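PDB 4YME: sensory box/GGDEF family protein from Caulobacter crescentus, which probably takes part in making or breaking down cyclic di-GMP as a membrane protein with GGDEF and EAL domains, this piece being the GGDEF domain. Local coordinates for residues A35-D40 and S125-S130. Residues are numbered along the deposited sequence; the frame is centred on the assembly and turned at random. Where two conformers were deposited one is given.
Sequences AVICID and SSLGVS
Ile37 and Leu127 lie side by side on one face of an antiparallel strand pair, pointing the same way, with Ile37 CG2 3.9 Å from Leu127 CD2. Ile37 holds CG2 anti to its backbone N and CG1 anti to its carbonyl carbon (chi1 -57°), which splits its two branches between neighbours: CG2 meets Leu127, while CG1 runs alongside Val129 CG2 at 4.2 Å. In Leu127, CG sits between the backbone N and the carbonyl carbon (chi1 63°), and the branch ending in CD2 lies beside Ile37 CG2. Leu127 CB packs against Ile39 CG1 at 4.1 Å. Ile39 CG2 also touches the methylene CB of Ser125.

Ile37-Val129 and Ile39-Leu127 are the non-hydrogen-bonded pairs of the ladder. The hydrogen-bonded pairs, Val36-Ser130, Cys38-Gly128 and Asp40-Ser126, each exchange two N-H...O=C bonds. Val36 N to Ser130 O measures 2.8 Å and is nearly straight, 172° at the hydrogen. Ser126 N to Asp40 O is longer, at 3.0 Å. In the gaps, CA-H...O contacts include Leu127 CA to Cys38 O at 3.1 Å.

On the opposite face Gly128 presents no side chain beside Cys38. The end of Asp40 comes nearer to the other strand, and its OD1 lies 3.7 Å from Ser126 CB, a van der Waals contact; OD2 forms a salt bridge with Lys154, and Ser126 OG is hydrogen-bonded to Asp42 OD1.

The pair joins a central strand to an outermost one in the ferredoxin-like sheet of the GGDEF domain. Backbone bonds from Ala35, Ile37 and Ile39 to Gln89, Val87 and Phe85 continue the sheet into strand 84-91. Helix 95-109 packs on the Ile37-Leu127 face through Leu102, Ala103 and Ile107, and helix 139-156 packs on the Cys38-Ser130 face through Asp147, Leu150 and Ala146.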
loop_
_atom_site.group_PDB
_atom_site.type_symbol
_atom_site.label_atom_id
_atom_site.label_comp_id
_atom_site.label_asym_id
_atom_site.label_seq_id
_atom_site.Cartn_x
_atom_site.Cartn_y
_atom_site.Cartn_z
ATOM N N ALA A 35 -10.478 5.283 0.098
ATOM C CA ALA A 35 -9.129 5.895 0.196
ATOM C C ALA A 35 -8.109 5.021 -0.483
ATOM O O ALA A 35 -8.255 3.764 -0.491
ATOM C CB ALA A 35 -8.710 6.078 1.628
ATOM N N VAL A 36 -7.104 5.650 -1.067
ATOM C CA VAL A 36 -5.986 4.944 -1.706
ATOM C C VAL A 36 -4.735 5.344 -0.973
ATOM O O VAL A 36 -4.418 6.531 -0.881
ATOM C CB VAL A 36 -5.903 5.255 -3.189
ATOM C CG1 VAL A 36 -4.703 4.641 -3.849
ATOM C CG2 VAL A 36 -7.284 4.851 -3.864
ATOM N N ILE A 37 -3.977 4.347 -0.549
ATOM C CA ILE A 37 -2.787 4.508 0.240
ATOM C C ILE A 37 -1.625 3.941 -0.514
ATOM O O ILE A 37 -1.607 2.739 -0.786
ATOM C CB ILE A 37 -2.918 3.846 1.595
ATOM C CG1 ILE A 37 -4.118 4.394 2.354
ATOM C CG2 ILE A 37 -1.651 4.029 2.395
ATOM C CD1 ILE A 37 -4.543 3.657 3.576
ATOM N N CYS A 38 -0.659 4.779 -0.848
ATOM C CA CYS A 38 0.566 4.347 -1.501
ATOM C C CYS A 38 1.690 4.221 -0.470
ATOM O O CYS A 38 1.893 5.122 0.334
ATOM C CB CYS A 38 0.896 5.375 -2.588
ATOM S SG CYS A 38 2.290 5.011 -3.667
ATOM N N ILE A 39 2.409 3.101 -0.498
ATOM C CA ILE A 39 3.364 2.759 0.545
ATOM C C ILE A 39 4.678 2.380 -0.071
ATOM O O ILE A 39 4.699 1.704 -1.102
ATOM C CB ILE A 39 2.894 1.504 1.303
ATOM C CG1 ILE A 39 1.530 1.725 1.941
ATOM C CG2 ILE A 39 3.945 1.010 2.309
ATOM C CD1 ILE A 39 0.791 0.455 2.355
ATOM N N ASP A 40 5.784 2.822 0.517
ATOM C CA ASP A 40 7.054 2.278 0.069
ATOM C C ASP A 40 7.949 2.018 1.241
ATOM O O ASP A 40 7.615 2.401 2.340
ATOM C CB ASP A 40 7.672 3.028 -1.063
ATOM C CG ASP A 40 8.357 4.264 -0.683
ATOM O OD1 ASP A 40 8.331 4.659 0.489
ATOM O OD2 ASP A 40 9.073 4.730 -1.604
ATOM N N SER A 125 8.436 2.144 6.740
ATOM C CA SER A 125 7.749 2.549 5.520
ATOM C C SER A 125 7.346 4.016 5.561
ATOM O O SER A 125 7.295 4.637 6.653
ATOM C CB SER A 125 6.489 1.722 5.411
ATOM O OG SER A 125 5.581 1.975 6.484
ATOM N N SER A 126 7.029 4.536 4.390
ATOM C CA SER A 126 6.434 5.841 4.212
ATOM C C SER A 126 5.172 5.684 3.426
ATOM O O SER A 126 5.069 4.717 2.657
ATOM C CB SER A 126 7.384 6.736 3.460
ATOM O OG SER A 126 8.569 6.975 4.202
ATOM N N LEU A 127 4.204 6.543 3.616
ATOM C CA LEU A 127 2.947 6.419 2.923
ATOM C C LEU A 127 2.311 7.740 2.588
ATOM O O LEU A 127 2.598 8.779 3.250
ATOM C CB LEU A 127 1.995 5.464 3.583
ATOM C CG LEU A 127 1.457 5.684 4.923
ATOM C CD1 LEU A 127 0.389 6.741 4.908
ATOM C CD2 LEU A 127 0.819 4.354 5.361
ATOM N N GLY A 128 1.498 7.718 1.552
ATOM C CA GLY A 128 0.680 8.852 1.129
ATOM C C GLY A 128 -0.733 8.415 0.930
ATOM O O GLY A 128 -0.962 7.278 0.452
ATOM N N VAL A 129 -1.673 9.287 1.185
ATOM C CA VAL A 129 -3.087 8.975 1.174
ATOM C C VAL A 129 -3.820 9.908 0.226
ATOM O O VAL A 129 -3.684 11.146 0.325
ATOM C CB VAL A 129 -3.711 9.112 2.574
ATOM C CG1 VAL A 129 -5.234 8.767 2.539
ATOM C CG2 VAL A 129 -3.008 8.212 3.557
ATOM N N SER A 130 -4.668 9.346 -0.617
ATOM C CA SER A 130 -5.621 10.090 -1.427
ATOM C C SER A 130 -7.026 9.649 -1.116
ATOM O O SER A 130 -7.307 8.447 -0.950
ATOM C CB SER A 130 -5.347 9.887 -2.901
ATOM O OG SER A 130 -3.997 10.166 -3.161
#